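Local coordinates for protein 3-carboxy-cis,cis-muconate cycloisomerase (Pseudomonas putida, PDB 1RE5) that belongs to the fumarase/aspartase superfamily of largely helical homotetrameric enzymes, at residues L233-L247 / L327-A341. Sequence-based numbering, arbitrary orientation.
Sequences LVEFASVLGLVAGSL and LPDICCLVSGALRQA
L240 and V334 meet in the middle of this contact, on two long helices of the central bundle that marks the fumarase/aspartase superfamily. The segments 233-247 and 327-341 run in roughly the same direction, inclined at 33° with their axes 9.8 Å apart at closest approach, and everything that touches between them is buried. The side chains of L240 and V334 cross at a slant, and V334 CG2 lies 3.7 Å from the L240 carbonyl O and near L240 CB. The other methyl of V334, CG1, lies anti to the backbone N (chi1 176°), which carries it across to V243 CG1. L240 reaches back along the partner helix: its CD2 sits 4.0 Å from I330 CG2 and also packs on the sulfur of C331.

Toward the start of both segments, L327 forks between two neighbours. L327 CD1 rests on L233 CB at 4.1 Å, while L327 CD2 comes to the edge of the F236 ring, near F236 CD2, the two side chains crossing at about a right angle. A237 CB, the whole side chain, lies 4.0 Å from I330 CD1. At the far end L247 spreads its two methyls, CD1 over the A337 backbone and onto L338 CD2, L247 CD2 onto A341 CB at 4.0 Å.

Other helices of the same chain pack on this layer: helix 106-142 through L118, against L233 and F236, and through I125, against L240; helix 286-307 through L301 and L302, against I330. On another face of helix 231-257, E235 makes salt bridges through OE2 to R186 and through OE1 to R179 of a second subunit, where S238 OG is also hydrogen-bonded to S238 OG of that subunit.

The sulfur-aromatic contact is edge-on: C331 SG approaches F236 near the ring plane, 74° off the normal, and lies 3.8 Å from F236 CE2.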
loop_
_atom_site.group_PDB
_atom_site.type_symbol
_atom_site.label_atom_id
_atom_site.label_comp_id
_atom_site.label_asym_id
_atom_site.label_seq_id
_atom_site.Cartn_x
_atom_site.Cartn_y
_atom_site.Cartn_z
ATOM N N LEU D 233 -15.798 2.225 9.332
ATOM C CA LEU D 233 -15.403 0.984 8.658
ATOM C C LEU D 233 -13.876 0.852 8.553
ATOM O O LEU D 233 -13.313 -0.237 8.700
ATOM C CB LEU D 233 -16.028 0.919 7.257
ATOM C CG LEU D 233 -17.549 1.104 7.161
ATOM C CD1 LEU D 233 -18.006 0.953 5.705
ATOM C CD2 LEU D 233 -18.243 0.075 8.040
ATOM N N VAL D 234 -13.202 1.966 8.296
ATOM C CA VAL D 234 -11.760 1.949 8.166
ATOM C C VAL D 234 -11.101 1.653 9.513
ATOM O O VAL D 234 -10.073 0.979 9.566
ATOM C CB VAL D 234 -11.264 3.277 7.602
ATOM C CG1 VAL D 234 -9.755 3.264 7.463
ATOM C CG2 VAL D 234 -11.918 3.507 6.247
ATOM N N GLU D 235 -11.682 2.137 10.607
ATOM C CA GLU D 235 -11.106 1.837 11.917
ATOM C C GLU D 235 -11.182 0.339 12.216
ATOM O O GLU D 235 -10.221 -0.255 12.707
ATOM C CB GLU D 235 -11.829 2.578 13.022
ATOM C CG GLU D 235 -11.563 1.996 14.394
ATOM C CD GLU D 235 -12.180 2.831 15.492
ATOM O OE1 GLU D 235 -13.393 3.144 15.404
ATOM O OE2 GLU D 235 -11.447 3.179 16.441
ATOM N N PHE D 236 -12.331 -0.267 11.933
ATOM C CA PHE D 236 -12.507 -1.700 12.163
ATOM C C PHE D 236 -11.482 -2.494 11.353
ATOM O O PHE D 236 -10.871 -3.438 11.855
ATOM C CB PHE D 236 -13.925 -2.131 11.769
ATOM C CG PHE D 236 -14.170 -3.606 11.899
ATOM C CD1 PHE D 236 -14.105 -4.230 13.138
ATOM C CD2 PHE D 236 -14.471 -4.376 10.781
ATOM C CE1 PHE D 236 -14.341 -5.612 13.260
ATOM C CE2 PHE D 236 -14.708 -5.760 10.895
ATOM C CZ PHE D 236 -14.642 -6.372 12.136
ATOM N N ALA D 237 -11.295 -2.102 10.099
ATOM C CA ALA D 237 -10.343 -2.786 9.226
ATOM C C ALA D 237 -8.934 -2.614 9.771
ATOM O O ALA D 237 -8.097 -3.501 9.681
ATOM C CB ALA D 237 -10.426 -2.212 7.815
ATOM N N SER D 238 -8.691 -1.451 10.345
ATOM C CA SER D 238 -7.397 -1.130 10.898
ATOM C C SER D 238 -7.026 -2.016 12.090
ATOM O O SER D 238 -5.892 -2.469 12.216
ATOM C CB SER D 238 -7.389 0.338 11.297
ATOM O OG SER D 238 -6.201 0.628 11.979
ATOM N N VAL D 239 -7.975 -2.271 12.979
ATOM C CA VAL D 239 -7.683 -3.116 14.135
ATOM C C VAL D 239 -7.434 -4.538 13.646
ATOM O O VAL D 239 -6.547 -5.231 14.139
ATOM C CB VAL D 239 -8.847 -3.077 15.168
ATOM C CG1 VAL D 239 -8.518 -3.960 16.370
ATOM C CG2 VAL D 239 -9.072 -1.633 15.629
ATOM N N LEU D 240 -8.217 -4.972 12.662
ATOM C CA LEU D 240 -8.022 -6.307 12.096
ATOM C C LEU D 240 -6.602 -6.355 11.514
ATOM O O LEU D 240 -5.925 -7.398 11.542
ATOM C CB LEU D 240 -9.061 -6.578 11.004
ATOM C CG LEU D 240 -10.240 -7.503 11.347
ATOM C CD1 LEU D 240 -10.837 -7.146 12.685
ATOM C CD2 LEU D 240 -11.291 -7.395 10.254
ATOM N N GLY D 241 -6.157 -5.200 11.015
ATOM C CA GLY D 241 -4.832 -5.088 10.443
ATOM C C GLY D 241 -3.806 -5.343 11.526
ATOM O O GLY D 241 -2.843 -6.096 11.322
ATOM N N LEU D 242 -4.013 -4.712 12.680
ATOM C CA LEU D 242 -3.126 -4.874 13.825
ATOM C C LEU D 242 -3.054 -6.356 14.226
ATOM O O LEU D 242 -1.975 -6.884 14.522
ATOM C CB LEU D 242 -3.649 -4.032 14.990
ATOM C CG LEU D 242 -2.992 -2.703 15.408
ATOM C CD1 LEU D 242 -2.256 -2.021 14.261
ATOM C CD2 LEU D 242 -4.085 -1.802 15.979
ATOM N N VAL D 243 -4.201 -7.032 14.217
ATOM C CA VAL D 243 -4.250 -8.450 14.576
ATOM C C VAL D 243 -3.444 -9.286 13.589
ATOM O O VAL D 243 -2.694 -10.179 13.983
ATOM C CB VAL D 243 -5.693 -8.981 14.600
ATOM C CG1 VAL D 243 -5.680 -10.498 14.735
ATOM C CG2 VAL D 243 -6.457 -8.358 15.756
ATOM N N ALA D 244 -3.597 -9.001 12.302
ATOM C CA ALA D 244 -2.861 -9.736 11.279
ATOM C C ALA D 244 -1.378 -9.575 11.564
ATOM O O ALA D 244 -0.621 -10.542 11.560
ATOM C CB ALA D 244 -3.193 -9.173 9.895
ATOM N N GLY D 245 -0.984 -8.332 11.820
ATOM C CA GLY D 245 0.407 -8.023 12.088
ATOM C C GLY D 245 0.985 -8.790 13.257
ATOM O O GLY D 245 2.062 -9.383 13.151
ATOM N N SER D 246 0.277 -8.789 14.381
ATOM C CA SER D 246 0.771 -9.502 15.555
ATOM C C SER D 246 0.863 -10.996 15.306
ATOM O O SER D 246 1.866 -11.607 15.647
ATOM C CB SER D 246 -0.108 -9.216 16.767
ATOM O OG SER D 246 -0.039 -7.839 17.103
ATOM N N LEU D 247 -0.167 -11.590 14.715
ATOM C CA LEU D 247 -0.119 -13.020 14.428
ATOM C C LEU D 247 0.969 -13.291 13.388
ATOM O O LEU D 247 1.495 -14.404 13.298
ATOM C CB LEU D 247 -1.472 -13.516 13.904
ATOM C CG LEU D 247 -2.652 -13.461 14.883
ATOM C CD1 LEU D 247 -3.867 -14.054 14.200
ATOM C CD2 LEU D 247 -2.334 -14.214 16.180
ATOM N N LEU D 327 -13.322 -4.951 2.328
ATOM C CA LEU D 327 -13.534 -5.192 3.755
ATOM C C LEU D 327 -13.776 -6.677 4.013
ATOM O O LEU D 327 -13.246 -7.248 4.978
ATOM C CB LEU D 327 -14.711 -4.367 4.276
ATOM C CG LEU D 327 -14.502 -3.620 5.594
ATOM C CD1 LEU D 327 -15.805 -2.953 6.002
ATOM C CD2 LEU D 327 -14.053 -4.564 6.679
ATOM N N PRO D 328 -14.581 -7.331 3.161
ATOM C CA PRO D 328 -14.791 -8.756 3.426
ATOM C C PRO D 328 -13.480 -9.537 3.306
ATOM O O PRO D 328 -13.186 -10.403 4.128
ATOM C CB PRO D 328 -15.826 -9.151 2.377
ATOM C CG PRO D 328 -16.625 -7.891 2.227
ATOM C CD PRO D 328 -15.540 -6.843 2.157
ATOM N N ASP D 329 -12.681 -9.231 2.296
ATOM C CA ASP D 329 -11.420 -9.943 2.147
ATOM C C ASP D 329 -10.579 -9.850 3.408
ATOM O O ASP D 329 -9.990 -10.839 3.841
ATOM C CB ASP D 329 -10.611 -9.394 0.968
ATOM C CG ASP D 329 -11.024 -10.005 -0.349
ATOM O OD1 ASP D 329 -10.360 -9.706 -1.374
ATOM O OD2 ASP D 329 -12.016 -10.783 -0.355
ATOM N N ILE D 330 -10.513 -8.655 3.988
ATOM C CA ILE D 330 -9.728 -8.454 5.197
ATOM C C ILE D 330 -10.231 -9.368 6.313
ATOM O O ILE D 330 -9.448 -10.072 6.941
ATOM C CB ILE D 330 -9.788 -6.986 5.653
ATOM C CG1 ILE D 330 -9.142 -6.088 4.600
ATOM C CG2 ILE D 330 -9.067 -6.830 6.981
ATOM C CD1 ILE D 330 -9.303 -4.614 4.853
ATOM N N CYS D 331 -11.541 -9.362 6.541
ATOM C CA CYS D 331 -12.148 -10.196 7.570
ATOM C C CYS D 331 -11.848 -11.677 7.367
ATOM O O CYS D 331 -11.527 -12.397 8.323
ATOM C CB CYS D 331 -13.659 -9.979 7.587
ATOM S SG CYS D 331 -14.131 -8.382 8.270
ATOM N N CYS D 332 -11.954 -12.142 6.128
ATOM C CA CYS D 332 -11.698 -13.548 5.855
ATOM C C CYS D 332 -10.239 -13.910 6.074
ATOM O O CYS D 332 -9.926 -14.934 6.680
ATOM C CB CYS D 332 -12.129 -13.892 4.428
ATOM S SG CYS D 332 -13.903 -13.717 4.214
ATOM N N LEU D 333 -9.347 -13.056 5.584
ATOM C CA LEU D 333 -7.907 -13.262 5.721
ATOM C C LEU D 333 -7.518 -13.402 7.186
ATOM O O LEU D 333 -6.759 -14.302 7.563
ATOM C CB LEU D 333 -7.159 -12.080 5.099
ATOM C CG LEU D 333 -6.261 -12.284 3.865
ATOM C CD1 LEU D 333 -6.503 -13.642 3.213
ATOM C CD2 LEU D 333 -6.532 -11.152 2.881
ATOM N N VAL D 334 -8.042 -12.507 8.011
ATOM C CA VAL D 334 -7.748 -12.533 9.424
ATOM C C VAL D 334 -8.379 -13.754 10.109
ATOM O O VAL D 334 -7.752 -14.373 10.978
ATOM C CB VAL D 334 -8.232 -11.233 10.089
ATOM C CG1 VAL D 334 -8.024 -11.295 11.588
ATOM C CG2 VAL D 334 -7.465 -10.046 9.504
ATOM N N SER D 335 -9.603 -14.113 9.718
ATOM C CA SER D 335 -10.275 -15.264 10.323
ATOM C C SER D 335 -9.453 -16.517 10.064
ATOM O O SER D 335 -9.359 -17.402 10.908
ATOM C CB SER D 335 -11.678 -15.436 9.746
ATOM O OG SER D 335 -11.616 -16.004 8.451
ATOM N N GLY D 336 -8.845 -16.590 8.889
ATOM C CA GLY D 336 -8.023 -17.740 8.574
ATOM C C GLY D 336 -6.754 -17.762 9.405
ATOM O O GLY D 336 -6.265 -18.836 9.767
ATOM N N ALA D 337 -6.207 -16.583 9.711
ATOM C CA ALA D 337 -4.978 -16.511 10.507
ATOM C C ALA D 337 -5.261 -16.875 11.955
ATOM O O ALA D 337 -4.489 -17.595 12.576
ATOM C CB ALA D 337 -4.345 -15.103 10.422
ATOM N N LEU D 338 -6.367 -16.381 12.495
ATOM C CA LEU D 338 -6.731 -16.691 13.872
ATOM C C LEU D 338 -6.891 -18.198 14.010
ATOM O O LEU D 338 -6.401 -18.819 14.961
ATOM C CB LEU D 338 -8.041 -15.999 14.235
ATOM C CG LEU D 338 -7.852 -14.580 14.746
ATOM C CD1 LEU D 338 -9.179 -13.880 14.736
ATOM C CD2 LEU D 338 -7.243 -14.602 16.149
ATOM N N ARG D 339 -7.582 -18.776 13.037
ATOM C CA ARG D 339 -7.819 -20.203 13.020
ATOM C C ARG D 339 -6.527 -20.996 13.108
ATOM O O ARG D 339 -6.371 -21.869 13.966
ATOM C CB ARG D 339 -8.526 -20.595 11.744
ATOM C CG ARG D 339 -8.850 -22.052 11.723
ATOM C CD ARG D 339 -9.374 -22.476 10.384
ATOM N NE ARG D 339 -10.086 -23.745 10.477
ATOM C CZ ARG D 339 -10.445 -24.473 9.427
ATOM N NH1 ARG D 339 -10.148 -24.053 8.195
ATOM N NH2 ARG D 339 -11.106 -25.613 9.611
ATOM N N GLN D 340 -5.601 -20.684 12.209
ATOM C CA GLN D 340 -4.317 -21.369 12.146
ATOM C C GLN D 340 -3.441 -21.109 13.359
ATOM O O GLN D 340 -2.722 -22.000 13.802
ATOM C CB GLN D 340 -3.580 -20.947 10.887
ATOM C CG GLN D 340 -2.763 -22.047 10.291
ATOM C CD GLN D 340 -3.603 -23.252 9.941
ATOM O OE1 GLN D 340 -4.606 -23.149 9.217
ATOM N NE2 GLN D 340 -3.198 -24.411 10.451
ATOM N N ALA D 341 -3.494 -19.893 13.897
ATOM C CA ALA D 341 -2.700 -19.548 15.078
ATOM C C ALA D 341 -3.156 -20.383 16.277
ATOM O O ALA D 341 -2.346 -20.761 17.126
ATOM C CB ALA D 341 -2.837 -18.064 15.402
#